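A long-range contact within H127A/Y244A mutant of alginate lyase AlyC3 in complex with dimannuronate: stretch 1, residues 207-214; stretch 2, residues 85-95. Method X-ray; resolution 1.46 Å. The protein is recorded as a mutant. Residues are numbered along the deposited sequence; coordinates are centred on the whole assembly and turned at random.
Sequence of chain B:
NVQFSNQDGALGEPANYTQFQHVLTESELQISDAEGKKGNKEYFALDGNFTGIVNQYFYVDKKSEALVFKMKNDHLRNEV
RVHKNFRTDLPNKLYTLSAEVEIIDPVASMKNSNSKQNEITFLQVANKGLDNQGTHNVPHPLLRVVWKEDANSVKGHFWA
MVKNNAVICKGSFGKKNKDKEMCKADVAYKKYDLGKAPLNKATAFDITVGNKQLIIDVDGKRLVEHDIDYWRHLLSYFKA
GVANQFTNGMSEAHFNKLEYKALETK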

# COMPACT_ATOMS: atom_id res chain seq x y z
N ILE B 207 -13.24 20.51 -0.73
CA ILE B 207 -12.24 19.48 -0.46
C ILE B 207 -11.54 19.16 -1.76
O ILE B 207 -12.18 18.72 -2.73
CB ILE B 207 -12.89 18.21 0.11
CG1 ILE B 207 -13.69 18.51 1.38
CG2 ILE B 207 -11.81 17.13 0.33
CD1 ILE B 207 -14.58 17.37 1.82
N THR B 208 -10.22 19.35 -1.80
CA THR B 208 -9.43 19.00 -2.98
C THR B 208 -8.42 17.92 -2.61
O THR B 208 -7.64 18.09 -1.68
CB THR B 208 -8.71 20.21 -3.57
OG1 THR B 208 -9.68 21.21 -3.88
CG2 THR B 208 -7.96 19.82 -4.86
N VAL B 209 -8.43 16.83 -3.37
CA VAL B 209 -7.52 15.71 -3.17
C VAL B 209 -6.69 15.54 -4.43
O VAL B 209 -7.25 15.51 -5.54
CB VAL B 209 -8.30 14.43 -2.85
CG1 VAL B 209 -7.35 13.31 -2.43
CG2 VAL B 209 -9.34 14.68 -1.76
N GLY B 210 -5.40 15.37 -4.28
CA GLY B 210 -4.51 15.22 -5.42
C GLY B 210 -3.17 15.84 -5.10
O GLY B 210 -3.00 16.57 -4.13
N ASN B 211 -2.17 15.50 -5.92
CA ASN B 211 -0.82 16.04 -5.72
C ASN B 211 -0.30 15.79 -4.30
O ASN B 211 0.41 16.61 -3.72
CB ASN B 211 -0.76 17.53 -6.07
CG ASN B 211 0.67 18.06 -6.13
OD1 ASN B 211 1.58 17.37 -6.58
ND2 ASN B 211 0.86 19.28 -5.66
N LYS B 212 -0.64 14.63 -3.73
CA LYS B 212 -0.18 14.24 -2.38
C LYS B 212 -0.68 15.19 -1.29
O LYS B 212 -0.06 15.28 -0.22
CB LYS B 212 1.34 14.03 -2.30
CG LYS B 212 1.81 12.86 -3.14
CD LYS B 212 3.31 12.70 -3.07
CE LYS B 212 3.73 11.47 -3.87
NZ LYS B 212 5.21 11.22 -3.77
N GLN B 213 -1.80 15.86 -1.55
CA GLN B 213 -2.35 16.81 -0.59
C GLN B 213 -3.84 16.60 -0.41
O GLN B 213 -4.56 16.26 -1.35
CB GLN B 213 -2.15 18.27 -1.03
CG GLN B 213 -0.71 18.71 -1.09
CD GLN B 213 -0.58 20.20 -1.34
OE1 GLN B 213 -1.10 20.72 -2.33
NE2 GLN B 213 0.10 20.89 -0.43
N LEU B 214 -4.28 16.84 0.82
CA LEU B 214 -5.68 16.97 1.16
C LEU B 214 -5.90 18.41 1.61
O LEU B 214 -5.32 18.84 2.62
CB LEU B 214 -6.05 15.99 2.29
CG LEU B 214 -7.44 16.17 2.90
CD1 LEU B 214 -8.50 15.87 1.86
CD2 LEU B 214 -7.61 15.24 4.08
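Stretch 2, residues 85-95: NFRTDLPNKLY

This is a backbone-led contact in which the start of a strand in stretch 2 pairs antiparallel with the end of a strand in stretch 1, while the loop that precedes it wraps around a tight glycine-based turn and binds that turn through carbonyl oxygens.

Stretch 1 runs as a strand from Ile207 to Gly210, reverses in a type I' turn from Gly210 to Gln213, and sets out again as a strand at Gln213. The turn is closed by Gln213 N to Gly210 O at 2.9 Å and Gly210 N to Gln213 O at 3.2 Å, and its two central residues, Asn211 (54/36) and Lys212 (62/26), both take left-handed backbone angles. Stretch 2 is loop from Arg87 to Asn92, includes a type I turn from Leu90 to Lys93, and becomes a strand from Lys93 to Tyr95. The two strand axes approach to 4.7 Å with an angle of 153° between their N-to-C directions, so the pairing is antiparallel but noticeably twisted.

The firm register is Val209 with Tyr95, CA to CA 5.3 Å. Here both backbone bonds are made: Val209 N gives to Tyr95 O at 2.8 Å and nearly straight, at 169°, and Tyr95 N gives to Val209 O at 2.9 Å. Around this pair, CA-H...O contacts extend the match, with Thr208 CA 3.3 Å from Tyr95 O and Leu94 CA 3.6 Å from Val209 O.

Beyond Val209 the loop takes over from the strand. Thr88 O accepts from Lys212 N at 2.9 Å, and Leu90 O receives a weak bond from Asn211 N, short at 2.9 Å but bent to 127°. Two successive amides of the turn are thus met by carbonyls two residues apart in the loop. The backbones come very close here: the CA atoms of Gly210 and Thr88, and of Lys212 and Asp89, lie 4.2 Å apart, and those of Asn211 and Pro91 lie 4.0 Å apart. Gly210 explains part of this fit. At its angles of 146/165 a CB would jam against the preceding carbonyl, and it would also stand 2.4 Å from Lys93 O and 2.8 Å from Leu94 CD2. With no CB in the way, Gly210 CA rests 3.5 Å from Lys93 O.

Side chains fill in around this frame. Val209 and Tyr95 project from the same face of the sheet, and Val209, the residue most covered by the other stretch, sets its CG1 3.5 Å from Thr88 CG2 and 3.9 Å from Phe86 CE1. Leu94 CB points sideways, but its end comes nearer, bringing CD2 to 3.7 Å from Gly210 C. At the turn, Asn211 OD1 lies 3.4 Å from Pro91 CA, and one water donates both to Asn211 OD1 at 2.8 Å and to Asp89 O at 3.0 Å. Lys212 lays its CG 3.9 Å from Asp89 CB, while the Asp89 carboxylate is engaged within its own stretch, its OD2 in a 2.9 Å salt bridge with Arg87 NH2.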

# COMPACT_ATOMS: atom_id res chain seq x y z
N ASN B 85 -12.82 6.35 -8.68
CA ASN B 85 -11.80 5.95 -7.69
C ASN B 85 -10.49 6.55 -8.17
O ASN B 85 -9.84 6.01 -9.07
CB ASN B 85 -11.71 4.43 -7.55
CG ASN B 85 -13.02 3.80 -7.12
OD1 ASN B 85 -13.70 4.27 -6.21
ND2 ASN B 85 -13.38 2.71 -7.80
N PHE B 86 -10.12 7.67 -7.58
CA PHE B 86 -9.03 8.47 -8.10
C PHE B 86 -7.72 8.25 -7.35
O PHE B 86 -7.70 7.90 -6.16
CB PHE B 86 -9.36 9.97 -8.13
CG PHE B 86 -10.05 10.49 -6.88
CD1 PHE B 86 -9.32 10.79 -5.73
CD2 PHE B 86 -11.41 10.73 -6.88
CE1 PHE B 86 -9.95 11.29 -4.59
CE2 PHE B 86 -12.06 11.24 -5.75
CZ PHE B 86 -11.33 11.52 -4.60
N ARG B 87 -6.63 8.49 -8.06
CA ARG B 87 -5.33 8.59 -7.41
C ARG B 87 -5.22 9.93 -6.69
O ARG B 87 -5.72 10.95 -7.15
CB ARG B 87 -4.22 8.50 -8.45
CG ARG B 87 -4.15 7.11 -9.01
CD ARG B 87 -2.92 6.84 -9.80
NE ARG B 87 -1.67 7.07 -9.08
CZ ARG B 87 -0.55 6.48 -9.47
NH1 ARG B 87 -0.60 5.65 -10.50
NH2 ARG B 87 0.59 6.69 -8.85
N THR B 88 -4.55 9.91 -5.54
CA THR B 88 -4.43 11.11 -4.72
C THR B 88 -3.03 11.70 -4.79
O THR B 88 -2.77 12.75 -4.17
CB THR B 88 -4.75 10.79 -3.25
OG1 THR B 88 -3.71 9.96 -2.69
CG2 THR B 88 -6.09 10.07 -3.13
N ASP B 89 -2.12 11.06 -5.53
CA ASP B 89 -0.69 11.33 -5.43
C ASP B 89 -0.10 12.02 -6.65
O ASP B 89 1.11 12.23 -6.69
CB ASP B 89 0.08 10.03 -5.12
CG ASP B 89 -0.17 8.92 -6.15
OD1 ASP B 89 -1.26 8.84 -6.76
OD2 ASP B 89 0.76 8.10 -6.34
N LEU B 90 -0.92 12.36 -7.66
CA LEU B 90 -0.30 12.82 -8.89
C LEU B 90 -0.44 14.33 -9.04
O LEU B 90 -1.46 14.91 -8.65
CB LEU B 90 -0.92 12.12 -10.10
CG LEU B 90 -0.76 10.60 -10.09
CD1 LEU B 90 -1.50 10.02 -11.27
CD2 LEU B 90 0.71 10.20 -10.13
N PRO B 91 0.57 15.01 -9.60
CA PRO B 91 0.53 16.48 -9.65
C PRO B 91 -0.45 17.02 -10.66
O PRO B 91 -0.90 18.17 -10.52
CB PRO B 91 1.97 16.86 -10.00
CG PRO B 91 2.49 15.67 -10.76
CD PRO B 91 1.82 14.46 -10.14
N ASN B 92 -0.82 16.24 -11.67
CA ASN B 92 -1.69 16.69 -12.74
C ASN B 92 -3.11 16.15 -12.64
O ASN B 92 -3.84 16.20 -13.63
CB ASN B 92 -1.07 16.30 -14.09
CG ASN B 92 -0.87 14.80 -14.24
OD1 ASN B 92 -0.49 14.11 -13.30
ND2 ASN B 92 -1.14 14.30 -15.43
N LYS B 93 -3.51 15.63 -11.49
CA LYS B 93 -4.86 15.11 -11.31
C LYS B 93 -5.37 15.56 -9.95
O LYS B 93 -4.89 15.10 -8.91
CB LYS B 93 -4.89 13.59 -11.44
CG LYS B 93 -4.33 13.08 -12.76
CD LYS B 93 -4.68 11.61 -12.99
CE LYS B 93 -3.94 11.03 -14.20
NZ LYS B 93 -4.70 11.28 -15.44
N LEU B 94 -6.34 16.47 -9.96
CA LEU B 94 -6.89 17.06 -8.75
C LEU B 94 -8.40 16.88 -8.78
O LEU B 94 -9.03 17.11 -9.81
CB LEU B 94 -6.56 18.56 -8.67
CG LEU B 94 -5.09 18.96 -8.77
CD1 LEU B 94 -4.93 20.47 -8.68
CD2 LEU B 94 -4.29 18.28 -7.69
N TYR B 95 -8.97 16.45 -7.66
CA TYR B 95 -10.38 16.09 -7.56
C TYR B 95 -11.01 16.91 -6.45
O TYR B 95 -10.49 16.92 -5.33
CB TYR B 95 -10.53 14.59 -7.30
CG TYR B 95 -9.85 13.81 -8.40
CD1 TYR B 95 -8.51 13.47 -8.32
CD2 TYR B 95 -10.54 13.49 -9.57
CE1 TYR B 95 -7.88 12.80 -9.35
CE2 TYR B 95 -9.91 12.82 -10.60
CZ TYR B 95 -8.58 12.48 -10.48
OH TYR B 95 -7.93 11.79 -11.50
O HOH W 1 2.65 14.81 -6.32